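Local coordinates for glycosyl hydrolases family 31 family protein (Aspergillus niger, PDB 6DRU) that catalyses the release of alpha-xylose from the non-reducing terminal glucose of xyloglucan oligosaccharides, as an alpha-xylosidase of glycoside hydrolase family 31, at residues 7-13 and 63-69; 14-19 and 124-128; 248-252 and 278-282; 448-452 and 477-481; 353-357 and 399-403. One frame throughout, in Å; residues are numbered along the deposited sequence.

How the contacts relate
Contacts 1 and 2 lie in the N-terminal beta region. They share the hairpin of strands 10-14 and 17-23, and both touch the same neighbouring subunit. Contact 1 is a partly buried pairing at the outer strand of a sheet, held by backbone bonds. Contact 2 is buried and joins two sheets through a charged cluster of side chains. Contacts 3, 4 and 5 belong to the TIM-barrel domain. Contact 3 pairs two barrel strands at their beginnings. In contacts 4 and 5 a buried carboxylate holds a loop backbone NH. Contacts 3 and 4 come within about 8 Å at their nearest atoms. Contact 5 alone lies near the substrate site.

Contact 1: residues 7-13 and 63-69; sequences STGLRIQ and SYDTATT
The Tyr64 ring carries the Arg11 side chain over one face. Arg11 CB stands 3.8 Å from the ring centroid, 11° off the normal, a CH-pi contact. Arg11 CD lies over the same ring near CZ, because the arginine chain runs extended from CG to NE. The guanidinium and ring planes are 40° apart. On the other side of the sheet, Leu10 CD1 meets Thr68 CG2 at 3.7 Å and also touches Thr66 CB.

The backbones form a parallel pair in the register Leu10-Thr66, Arg11-Ala67 and Ile12-Thr68. Arg11 N donates to Thr66 O at 2.9 Å. The bonds from Thr68 N to Arg11 O and from Gln13 N to Thr68 O continue the same ladder. At the start of the pair, Gly9 O takes two donors, Asp65 N at 2.8 Å and Thr66 N at 3.2 Å. Thr8 N and Thr8 OG1 make weak bonds to Asp65 OD2 and OD1 respectively.

Strand 66-68 is the outermost strand of a mixed sheet within this chain. Strand 10-14 pairs on its other side with strand 17-23. Arg74 of strand 74-78 and Thr85 of strand 81-85 pack against the face that carries Leu10.

Contact 2: residues 14-19 and 124-128; sequences HGFETI and RYYYW
One buried carboxylate, that of Glu17, takes bonds from three residues, His14, Arg124 and Tyr126. Glu17 is the last residue of the type II' turn of the beta hairpin formed by strands 10-14 and 17-23. The partner, strand 124-127, is the outermost strand of a different, antiparallel sheet, so the cluster ties two sheets together by side chains.

Arg124 grips the carboxylate side-on. Its NH2 donates to Glu17 OE2 at 2.8 Å, and its NE to Glu17 OE1 at 3.1 Å. The two planes are 44° apart, and NH2 meets OE2 from above the carboxylate plane. His14 ND1 donates to Glu17 OE2 at 2.8 Å with an angle of 167°, lying on the anti lone pair. With Tyr126 on OE1, each oxygen accepts from two donors, which would favour a charged carboxylate. Ile19 covers one guanidinium face with CG1 and CD1.

Phe16 CE1 approaches the edge of the Trp128 ring at CH2, a loose contact of 4.4 Å. Arg124 NH1 has a second acid partner, Glu114, and its NH2 also bonds to Tyr95 O. A neighbouring subunit closes over the hairpin: its Ser417 bonds to His14 NE2, and its Phe420 meets the Phe16 ring edge-to-face. Tyr126 OH donates to Glu17 OE1 at 2.8 Å. OE1 is met nearly along its C-O axis and lies at the edge of the Tyr126 ring, near its plane.

Contact 3: residues 248-252 and 278-282; sequences FSLGY and PVSMI
Tyr252 O receives the NH of Ser280 at 2.8 Å, in the carbonyl plane and with an angle of 162° at the hydrogen. Met281 N also points at Tyr252 O, but at 3.4 Å this bond is weak. Two apolar pairs flank the backbone link. Phe248 CE2 touches Met281 CE at 3.4 Å, as the methionine chain bends at its last torsion (chi3 -72°) to bring the methyl beside the ring. Tyr252 CD2 meets Val279 CG2 at 3.8 Å.

Ser280 CB and OG lie between these pairs, near Phe248 O and Gly251 CA. Gly251 has no side chain there, so OG comes within 3.4 Å of its CA. Phe248 O is in turn held by Gly251 N, which closes the 3-10 turn.

Farther out, Tyr593 OH bonds to both Ser280 OG and Tyr252 N, so one residue of helix 582-594 fixes both segments. The Tyr252 hydroxyl bonds to Gln254.

The contact marks the start of the parallel pairing of strands 252-254 and 281-284 in the TIM-barrel domain. Helix 262-274 connects the two strands as a beta-alpha-beta unit, and its Phe272 packs on Tyr252 and Val279. Strand 319-328 lies along the other side of strand 281-284.

Contact 4: residues 448-452 and 477-481; sequences EEGFR and QRFCS
Glu448 bends at its second torsion (chi2 74°), which turns its carboxylate toward the backbone of Cys480. Its CG is anti to the backbone N (chi1 178°), and this places CG at the edge of the Phe479 ring. Glu448 CG lies 3.5 Å from Phe479 CD1, and Glu448 CB touches CD1 as well. One face of the ring is covered from its own segment, by Arg478 CG over the centre.

Cys480 N donates to Glu448 OE1 at 2.8 Å, with an angle of 164°. The donor stands above the carboxylate plane. Cys480 is the centre of an inverse gamma turn, so the glutamate holds the NH of a tight bend.

Arg452, one helical turn on, donates from NE to Glu448 OE2 at 3.0 Å. In this salt bridge OE2 lies in the guanidinium plane, but NE stands well out of the carboxylate plane. Arg452 NH2 also lies 3.3 Å from Cys480 SG, the sulfur that forms the disulfide with Cys463. The same arginine bonds to the carbonyls of Ser461 and Ala462, next to that cysteine.

Two waters extend the network. One bonds to Arg452 NH2 and Arg478 O; its close approach to Glu448 OE2 is doubtful in detail. The other links Glu448 OE1 and Cys480 O.

Helix 439-455 is thus fastened to the loop leading into barrel strand 481-484. The disulfide ties that loop covalently to the chain before strand 467-469. Arg452 NE and Cys480 N, with the water on OE1 in addition, would be expected to favour the charged form of this buried carboxylate.

Contact 5: residues 353-357 and 399-403; sequences TTDSW and GGALG
The hydrogen bond across the contact runs from Leu402 N to Asp355 OD2, at 2.6 Å and 158°. It uses the anti lone pair of OD2. Asp355 OD1 takes Ser356 N at 2.7 Å, and also the NH of Asn409. The buried carboxylate thus accepts backbone NH groups on both oxygens, which would restrain its rotation.

A water makes the second polar link. It sits 2.8 Å from Thr354 OG1 and donates to Gly400 O at 2.9 Å.

The packing centres on Leu402. Its CB lies against Asp355 OD2, and its CD2 touches Trp357 CB at 3.7 Å. Trp357 has CG anti to its N (chi1 -180°), which carries the ring away from the 399-403 segment, toward Trp325 of the xylose pocket. The ring also touches a bound beta-glucose unit. The indole NH bonds to Gln287.

Thr354 and Asp355 form a classic beta bulge opposite Ile362. Strand 355-357 pairs here with strand 360-364, which in turn pairs antiparallel with strand 319-328 of the barrel. The 399-403 segment belongs to the loop after strand 391-394; the active-site Asp395 directly follows that strand. Leu402 packs on Ile362 and on Pro326, so it bridges the hairpin and the barrel.

Contact 1: residues 7-13 and 63-69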
# COMPACT_ATOMS: atom_id res chain seq x y z
N SER A 7 29.93 15.58 26.59
CA SER A 7 29.03 14.44 26.50
C SER A 7 29.18 13.82 25.13
O SER A 7 29.28 14.53 24.12
CB SER A 7 27.57 14.87 26.75
OG SER A 7 26.68 13.78 26.62
N THR A 8 29.19 12.48 25.08
CA THR A 8 29.31 11.77 23.82
C THR A 8 28.00 11.72 23.05
O THR A 8 28.00 11.31 21.88
CB THR A 8 29.82 10.35 24.05
OG1 THR A 8 28.84 9.61 24.79
CG2 THR A 8 31.12 10.39 24.84
N GLY A 9 26.89 12.12 23.66
CA GLY A 9 25.61 12.10 23.00
C GLY A 9 24.48 12.01 24.00
O GLY A 9 24.66 11.66 25.17
N LEU A 10 23.28 12.34 23.52
CA LEU A 10 22.07 12.29 24.33
C LEU A 10 21.04 11.44 23.61
O LEU A 10 20.79 11.65 22.42
CB LEU A 10 21.53 13.70 24.59
CG LEU A 10 20.15 13.83 25.24
CD1 LEU A 10 20.23 13.49 26.72
CD2 LEU A 10 19.61 15.23 25.04
N ARG A 11 20.47 10.48 24.32
CA ARG A 11 19.46 9.58 23.77
C ARG A 11 18.14 9.84 24.47
O ARG A 11 18.03 9.61 25.68
CB ARG A 11 19.88 8.12 23.92
CG ARG A 11 18.75 7.14 23.66
CD ARG A 11 19.13 5.71 23.99
NE ARG A 11 18.09 4.77 23.58
CZ ARG A 11 18.24 3.86 22.62
NH1 ARG A 11 19.40 3.75 21.98
NH2 ARG A 11 17.24 3.05 22.31
N ILE A 12 17.15 10.31 23.72
CA ILE A 12 15.85 10.69 24.26
C ILE A 12 14.84 9.61 23.91
O ILE A 12 14.77 9.17 22.75
CB ILE A 12 15.40 12.06 23.72
CG1 ILE A 12 16.43 13.13 24.05
CG2 ILE A 12 14.04 12.43 24.28
CD1 ILE A 12 16.13 14.47 23.43
N GLN A 13 14.08 9.17 24.90
CA GLN A 13 12.98 8.22 24.69
C GLN A 13 11.68 9.01 24.77
O GLN A 13 11.16 9.26 25.86
CB GLN A 13 13.03 7.09 25.71
CG GLN A 13 12.09 5.94 25.40
CD GLN A 13 12.41 5.27 24.08
OE1 GLN A 13 13.55 4.91 23.82
NE2 GLN A 13 11.39 5.10 23.24
N SER A 63 27.12 5.62 20.26
CA SER A 63 27.48 5.89 21.64
C SER A 63 26.83 7.17 22.15
O SER A 63 26.67 8.15 21.41
CB SER A 63 29.00 6.00 21.77
OG SER A 63 29.49 7.17 21.14
N TYR A 64 26.44 7.15 23.42
CA TYR A 64 25.86 8.32 24.07
C TYR A 64 26.20 8.28 25.56
O TYR A 64 26.56 7.23 26.11
CB TYR A 64 24.34 8.39 23.87
CG TYR A 64 23.59 7.18 24.37
CD1 TYR A 64 23.42 6.06 23.57
CD2 TYR A 64 23.06 7.16 25.66
CE1 TYR A 64 22.73 4.95 24.03
CE2 TYR A 64 22.37 6.05 26.12
CZ TYR A 64 22.21 4.95 25.31
OH TYR A 64 21.53 3.85 25.77
N ASP A 65 26.07 9.43 26.20
CA ASP A 65 26.39 9.60 27.61
C ASP A 65 25.18 9.69 28.52
O ASP A 65 25.24 9.22 29.66
CB ASP A 65 27.24 10.86 27.82
CG ASP A 65 28.72 10.57 27.95
OD1 ASP A 65 29.11 9.39 27.81
OD2 ASP A 65 29.49 11.51 28.21
N THR A 66 24.08 10.26 28.03
CA THR A 66 22.91 10.54 28.86
C THR A 66 21.67 10.00 28.18
O THR A 66 21.49 10.14 26.97
CB THR A 66 22.76 12.05 29.10
OG1 THR A 66 24.00 12.58 29.58
CG2 THR A 66 21.67 12.33 30.12
N ALA A 67 20.80 9.37 28.98
CA ALA A 67 19.52 8.86 28.51
C ALA A 67 18.41 9.50 29.32
O ALA A 67 18.50 9.57 30.55
CB ALA A 67 19.46 7.33 28.63
N THR A 68 17.37 9.96 28.63
CA THR A 68 16.25 10.61 29.29
C THR A 68 14.98 10.34 28.48
O THR A 68 15.04 9.93 27.32
CB THR A 68 16.47 12.12 29.45
OG1 THR A 68 15.28 12.74 29.95
CG2 THR A 68 16.84 12.75 28.11
N THR A 69 13.84 10.57 29.12
CA THR A 69 12.55 10.53 28.44
C THR A 69 12.10 11.90 27.98
O THR A 69 10.96 12.05 27.52
CB THR A 69 11.49 9.90 29.34
OG1 THR A 69 11.53 10.50 30.64
CG2 THR A 69 11.73 8.40 29.48

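Contact 2: residues 14-19 and 124-128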
# COMPACT_ATOMS: atom_id res chain seq x y z
N HIS A 14 11.15 9.40 23.61
CA HIS A 14 9.95 10.22 23.52
C HIS A 14 8.82 9.34 23.01
O HIS A 14 8.57 9.25 21.81
CB HIS A 14 10.19 11.41 22.60
CG HIS A 14 9.00 12.30 22.44
ND1 HIS A 14 8.54 12.73 21.21
CD2 HIS A 14 8.17 12.86 23.35
CE1 HIS A 14 7.49 13.50 21.37
NE2 HIS A 14 7.24 13.60 22.66
N GLY A 15 8.12 8.69 23.94
CA GLY A 15 7.13 7.71 23.54
C GLY A 15 7.81 6.55 22.83
O GLY A 15 8.81 6.00 23.31
N PHE A 16 7.29 6.17 21.67
CA PHE A 16 7.86 5.07 20.91
C PHE A 16 9.03 5.48 20.02
O PHE A 16 9.68 4.60 19.45
CB PHE A 16 6.78 4.39 20.06
CG PHE A 16 6.05 5.32 19.14
CD1 PHE A 16 6.60 5.69 17.92
CD2 PHE A 16 4.80 5.80 19.47
CE1 PHE A 16 5.92 6.54 17.07
CE2 PHE A 16 4.12 6.65 18.62
CZ PHE A 16 4.68 7.01 17.42
N GLU A 17 9.31 6.77 19.89
CA GLU A 17 10.40 7.23 19.04
C GLU A 17 11.63 7.54 19.88
O GLU A 17 11.53 8.07 20.99
CB GLU A 17 9.99 8.47 18.23
CG GLU A 17 9.82 9.75 19.03
CD GLU A 17 9.87 11.00 18.16
OE1 GLU A 17 10.46 10.94 17.06
OE2 GLU A 17 9.32 12.04 18.59
N THR A 18 12.79 7.17 19.35
CA THR A 18 14.08 7.40 19.99
C THR A 18 14.87 8.41 19.17
O THR A 18 14.99 8.26 17.96
CB THR A 18 14.87 6.10 20.13
OG1 THR A 18 14.08 5.13 20.84
CG2 THR A 18 16.17 6.34 20.89
N ILE A 19 15.41 9.43 19.84
CA ILE A 19 16.21 10.46 19.19
C ILE A 19 17.60 10.44 19.80
O ILE A 19 17.76 10.59 21.02
CB ILE A 19 15.58 11.86 19.33
CG1 ILE A 19 14.15 11.88 18.80
CG2 ILE A 19 16.43 12.89 18.61
CD1 ILE A 19 13.09 11.72 19.87
N ARG A 124 8.32 15.82 13.79
CA ARG A 124 8.87 14.52 13.41
C ARG A 124 7.68 13.61 13.13
O ARG A 124 7.23 12.88 14.01
CB ARG A 124 9.78 13.96 14.50
CG ARG A 124 10.95 14.87 14.87
CD ARG A 124 11.95 14.17 15.78
NE ARG A 124 11.38 13.85 17.09
CZ ARG A 124 11.48 14.64 18.15
NH1 ARG A 124 12.11 15.80 18.07
NH2 ARG A 124 10.93 14.27 19.30
N TYR A 125 7.17 13.67 11.90
CA TYR A 125 5.94 12.98 11.52
C TYR A 125 6.27 11.65 10.85
O TYR A 125 7.08 11.60 9.92
CB TYR A 125 5.10 13.85 10.59
CG TYR A 125 3.67 13.39 10.44
CD1 TYR A 125 3.31 12.48 9.45
CD2 TYR A 125 2.68 13.87 11.28
CE1 TYR A 125 2.00 12.06 9.31
CE2 TYR A 125 1.36 13.46 11.14
CZ TYR A 125 1.03 12.55 10.15
OH TYR A 125 -0.27 12.14 10.01
N TYR A 126 5.64 10.58 11.33
CA TYR A 126 5.84 9.24 10.79
C TYR A 126 4.53 8.71 10.23
O TYR A 126 3.45 8.98 10.79
CB TYR A 126 6.38 8.28 11.85
CG TYR A 126 7.63 8.77 12.54
CD1 TYR A 126 8.86 8.73 11.90
CD2 TYR A 126 7.58 9.28 13.83
CE1 TYR A 126 10.01 9.18 12.53
CE2 TYR A 126 8.72 9.74 14.46
CZ TYR A 126 9.93 9.68 13.81
OH TYR A 126 11.07 10.13 14.44
N TYR A 127 4.61 7.96 9.14
CA TYR A 127 3.44 7.44 8.46
C TYR A 127 3.79 6.09 7.84
O TYR A 127 4.82 5.96 7.19
CB TYR A 127 2.96 8.42 7.38
CG TYR A 127 1.90 7.89 6.45
CD1 TYR A 127 0.57 7.81 6.85
CD2 TYR A 127 2.22 7.48 5.16
CE1 TYR A 127 -0.41 7.33 5.99
CE2 TYR A 127 1.25 7.00 4.30
CZ TYR A 127 -0.06 6.93 4.72
OH TYR A 127 -1.02 6.45 3.86
N TRP A 128 2.93 5.10 8.06
CA TRP A 128 3.17 3.74 7.59
C TRP A 128 2.24 3.43 6.42
O TRP A 128 1.04 3.19 6.63
CB TRP A 128 2.97 2.72 8.72
CG TRP A 128 4.11 2.68 9.69
CD1 TRP A 128 5.22 1.89 9.62
CD2 TRP A 128 4.27 3.48 10.87
NE1 TRP A 128 6.05 2.14 10.68
CE2 TRP A 128 5.49 3.11 11.46
CE3 TRP A 128 3.49 4.47 11.47
CZ2 TRP A 128 5.95 3.70 12.64
CZ3 TRP A 128 3.95 5.05 12.64
CH2 TRP A 128 5.17 4.66 13.21

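Contact 3: residues 248-252 and 278-282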
# COMPACT_ATOMS: atom_id res chain seq x y z
N PHE A 248 46.66 16.27 -16.82
CA PHE A 248 46.20 16.32 -18.20
C PHE A 248 44.74 16.75 -18.30
O PHE A 248 44.35 17.38 -19.28
CB PHE A 248 46.41 14.97 -18.89
CG PHE A 248 45.34 13.96 -18.58
CD1 PHE A 248 45.39 13.20 -17.42
CD2 PHE A 248 44.29 13.76 -19.46
CE1 PHE A 248 44.41 12.27 -17.14
CE2 PHE A 248 43.30 12.83 -19.19
CZ PHE A 248 43.36 12.09 -18.03
N SER A 249 43.93 16.42 -17.28
CA SER A 249 42.51 16.76 -17.32
C SER A 249 42.25 18.26 -17.24
O SER A 249 41.12 18.69 -17.50
CB SER A 249 41.78 16.05 -16.17
OG SER A 249 42.28 16.46 -14.91
N LEU A 250 43.25 19.06 -16.89
CA LEU A 250 43.07 20.51 -16.79
C LEU A 250 43.22 21.22 -18.13
O LEU A 250 43.12 22.45 -18.17
CB LEU A 250 44.06 21.09 -15.78
CG LEU A 250 44.00 20.50 -14.37
CD1 LEU A 250 45.10 21.10 -13.50
CD2 LEU A 250 42.63 20.73 -13.76
N GLY A 251 43.46 20.49 -19.21
CA GLY A 251 43.67 21.07 -20.52
C GLY A 251 42.39 21.20 -21.33
O GLY A 251 41.30 21.42 -20.78
N TYR A 252 42.54 21.08 -22.64
CA TYR A 252 41.42 21.20 -23.56
C TYR A 252 40.84 19.82 -23.87
O TYR A 252 41.57 18.92 -24.29
CB TYR A 252 41.86 21.89 -24.85
CG TYR A 252 40.79 21.98 -25.92
CD1 TYR A 252 39.74 22.87 -25.79
CD2 TYR A 252 40.85 21.18 -27.05
CE1 TYR A 252 38.76 22.96 -26.77
CE2 TYR A 252 39.89 21.26 -28.03
CZ TYR A 252 38.84 22.15 -27.89
OH TYR A 252 37.88 22.23 -28.87
N PRO A 278 46.97 22.31 -29.37
CA PRO A 278 47.03 21.36 -28.25
C PRO A 278 45.66 20.84 -27.86
O PRO A 278 44.66 21.57 -27.88
CB PRO A 278 47.66 22.18 -27.12
CG PRO A 278 47.26 23.59 -27.43
CD PRO A 278 47.23 23.70 -28.93
N VAL A 279 45.62 19.56 -27.50
CA VAL A 279 44.42 18.91 -26.99
C VAL A 279 44.86 17.88 -25.96
O VAL A 279 45.86 17.18 -26.14
CB VAL A 279 43.58 18.28 -28.12
CG1 VAL A 279 44.39 17.24 -28.89
CG2 VAL A 279 42.30 17.66 -27.57
N SER A 280 44.11 17.80 -24.85
CA SER A 280 44.50 16.94 -23.73
C SER A 280 43.70 15.65 -23.64
O SER A 280 44.20 14.67 -23.09
CB SER A 280 44.37 17.70 -22.41
OG SER A 280 45.34 18.73 -22.32
N MET A 281 42.47 15.61 -24.16
CA MET A 281 41.66 14.40 -24.06
C MET A 281 40.68 14.36 -25.22
O MET A 281 40.05 15.37 -25.56
CB MET A 281 40.91 14.34 -22.73
CG MET A 281 40.56 12.93 -22.28
SD MET A 281 39.20 12.87 -21.10
CE MET A 281 39.99 13.50 -19.62
N ILE A 282 40.54 13.18 -25.82
CA ILE A 282 39.61 12.93 -26.92
C ILE A 282 38.52 12.00 -26.39
O ILE A 282 38.82 10.97 -25.78
CB ILE A 282 40.34 12.29 -28.12
CG1 ILE A 282 41.31 13.29 -28.76
CG2 ILE A 282 39.33 11.81 -29.15
CD1 ILE A 282 40.69 14.25 -29.73

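Contact 4: residues 448-452 and 477-481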
# COMPACT_ATOMS: atom_id res chain seq x y z
N GLU A 448 35.44 4.40 -9.56
CA GLU A 448 36.42 4.79 -8.55
C GLU A 448 37.11 3.57 -7.97
O GLU A 448 38.34 3.55 -7.81
CB GLU A 448 35.75 5.60 -7.45
CG GLU A 448 36.68 6.01 -6.32
CD GLU A 448 37.63 7.13 -6.72
OE1 GLU A 448 37.42 7.75 -7.78
OE2 GLU A 448 38.60 7.39 -5.96
N GLU A 449 36.34 2.52 -7.66
CA GLU A 449 36.93 1.28 -7.17
C GLU A 449 37.83 0.65 -8.23
O GLU A 449 38.89 0.11 -7.91
CB GLU A 449 35.82 0.31 -6.76
CG GLU A 449 35.04 0.75 -5.53
CD GLU A 449 33.79 -0.10 -5.30
OE1 GLU A 449 33.30 -0.72 -6.27
OE2 GLU A 449 33.31 -0.13 -4.15
N GLY A 450 37.42 0.72 -9.50
CA GLY A 450 38.25 0.17 -10.56
C GLY A 450 39.52 0.96 -10.78
O GLY A 450 40.60 0.39 -10.95
N PHE A 451 39.42 2.29 -10.81
CA PHE A 451 40.60 3.14 -10.92
C PHE A 451 41.59 2.85 -9.79
O PHE A 451 42.76 2.56 -10.04
CB PHE A 451 40.20 4.61 -10.90
CG PHE A 451 39.69 5.13 -12.22
CD1 PHE A 451 39.92 4.43 -13.39
CD2 PHE A 451 39.00 6.33 -12.28
CE1 PHE A 451 39.46 4.91 -14.60
CE2 PHE A 451 38.53 6.81 -13.49
CZ PHE A 451 38.76 6.10 -14.65
N ARG A 452 41.12 2.92 -8.55
CA ARG A 452 42.01 2.74 -7.40
C ARG A 452 42.57 1.33 -7.33
O ARG A 452 43.66 1.12 -6.79
CB ARG A 452 41.27 3.09 -6.11
CG ARG A 452 40.79 4.53 -6.05
CD ARG A 452 41.95 5.50 -6.12
NE ARG A 452 41.52 6.88 -5.98
CZ ARG A 452 42.34 7.93 -6.01
NH1 ARG A 452 43.64 7.74 -6.16
NH2 ARG A 452 41.86 9.16 -5.88
N GLN A 477 31.96 14.45 -4.40
CA GLN A 477 33.26 15.05 -4.68
C GLN A 477 34.42 14.15 -4.26
O GLN A 477 35.56 14.45 -4.61
CB GLN A 477 33.38 16.41 -3.98
CG GLN A 477 33.46 16.35 -2.47
CD GLN A 477 32.10 16.33 -1.81
OE1 GLN A 477 31.07 16.29 -2.48
NE2 GLN A 477 32.08 16.36 -0.48
N ARG A 478 34.15 13.07 -3.52
CA ARG A 478 35.21 12.18 -3.08
C ARG A 478 35.78 11.33 -4.21
O ARG A 478 36.80 10.67 -4.01
CB ARG A 478 34.69 11.26 -1.98
CG ARG A 478 33.77 10.15 -2.49
CD ARG A 478 33.21 9.32 -1.35
NE ARG A 478 32.28 10.07 -0.53
CZ ARG A 478 31.63 9.57 0.52
NH1 ARG A 478 31.82 8.31 0.87
NH2 ARG A 478 30.80 10.34 1.21
N PHE A 479 35.16 11.34 -5.39
CA PHE A 479 35.57 10.49 -6.50
C PHE A 479 36.40 11.26 -7.51
O PHE A 479 36.27 12.48 -7.65
CB PHE A 479 34.34 9.89 -7.20
CG PHE A 479 33.42 9.13 -6.29
CD1 PHE A 479 33.84 7.98 -5.65
CD2 PHE A 479 32.12 9.57 -6.08
CE1 PHE A 479 32.99 7.28 -4.82
CE2 PHE A 479 31.26 8.88 -5.25
CZ PHE A 479 31.70 7.73 -4.62
N CYS A 480 37.24 10.53 -8.24
CA CYS A 480 37.89 11.07 -9.43
C CYS A 480 36.85 11.25 -10.52
O CYS A 480 36.92 10.60 -11.57
CB CYS A 480 39.01 10.14 -9.92
SG CYS A 480 40.35 9.81 -8.73
N SER A 481 35.88 12.13 -10.29
CA SER A 481 34.71 12.23 -11.16
C SER A 481 34.27 13.68 -11.24
O SER A 481 34.22 14.38 -10.23
CB SER A 481 33.57 11.36 -10.63
OG SER A 481 32.46 11.38 -11.51
O HOH W 1 39.28 9.48 -4.98
O HOH W 2 37.00 7.67 -10.32

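Contact 5: residues 353-357 and 399-403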
# COMPACT_ATOMS: atom_id res chain seq x y z
N THR A 353 11.44 -4.85 -17.18
CA THR A 353 12.09 -3.79 -17.94
C THR A 353 11.88 -2.44 -17.26
O THR A 353 10.81 -2.15 -16.73
CB THR A 353 11.54 -3.74 -19.37
OG1 THR A 353 10.10 -3.79 -19.33
CG2 THR A 353 12.06 -4.92 -20.18
N THR A 354 12.93 -1.61 -17.29
CA THR A 354 12.91 -0.33 -16.59
C THR A 354 12.74 0.86 -17.52
O THR A 354 12.25 1.91 -17.08
CB THR A 354 14.21 -0.16 -15.79
OG1 THR A 354 15.34 -0.35 -16.65
CG2 THR A 354 14.26 -1.17 -14.66
N ASP A 355 13.13 0.74 -18.79
CA ASP A 355 12.95 1.81 -19.77
C ASP A 355 13.14 1.26 -21.17
O ASP A 355 13.09 0.05 -21.38
CB ASP A 355 13.93 2.96 -19.50
CG ASP A 355 13.39 4.31 -19.94
OD1 ASP A 355 12.57 4.35 -20.89
OD2 ASP A 355 13.79 5.34 -19.34
N SER A 356 13.37 2.15 -22.14
CA SER A 356 13.62 1.74 -23.52
C SER A 356 14.65 2.68 -24.13
O SER A 356 14.83 3.82 -23.70
CB SER A 356 12.34 1.74 -24.37
OG SER A 356 11.81 3.05 -24.49
N TRP A 357 15.32 2.17 -25.16
CA TRP A 357 16.30 2.93 -25.94
C TRP A 357 16.72 2.08 -27.13
O TRP A 357 16.77 0.85 -27.03
CB TRP A 357 17.52 3.32 -25.11
CG TRP A 357 18.52 4.11 -25.89
CD1 TRP A 357 19.74 3.67 -26.34
CD2 TRP A 357 18.39 5.46 -26.35
NE1 TRP A 357 20.37 4.67 -27.04
CE2 TRP A 357 19.56 5.78 -27.06
CE3 TRP A 357 17.39 6.43 -26.22
CZ2 TRP A 357 19.76 7.03 -27.64
CZ3 TRP A 357 17.59 7.67 -26.80
CH2 TRP A 357 18.77 7.96 -27.50
N GLY A 399 19.23 7.03 -12.59
CA GLY A 399 18.58 6.07 -11.73
C GLY A 399 17.10 5.97 -12.03
O GLY A 399 16.43 6.95 -12.38
N GLY A 400 16.56 4.76 -11.87
CA GLY A 400 15.16 4.50 -12.15
C GLY A 400 14.91 4.29 -13.63
O GLY A 400 15.12 3.19 -14.15
N ALA A 401 14.46 5.34 -14.32
CA ALA A 401 14.33 5.31 -15.77
C ALA A 401 15.71 5.48 -16.39
O ALA A 401 16.74 5.45 -15.71
CB ALA A 401 13.34 6.37 -16.24
N LEU A 402 15.76 5.67 -17.71
CA LEU A 402 17.03 5.80 -18.41
C LEU A 402 17.35 7.27 -18.66
O LEU A 402 17.36 7.77 -19.79
CB LEU A 402 17.00 5.00 -19.71
CG LEU A 402 18.35 4.80 -20.41
CD1 LEU A 402 19.43 4.39 -19.41
CD2 LEU A 402 18.23 3.76 -21.52
N GLY A 403 17.60 7.98 -17.56
CA GLY A 403 18.20 9.29 -17.61
C GLY A 403 17.26 10.46 -17.78
O GLY A 403 17.70 11.62 -17.65
O HOH W 3 16.32 2.23 -16.63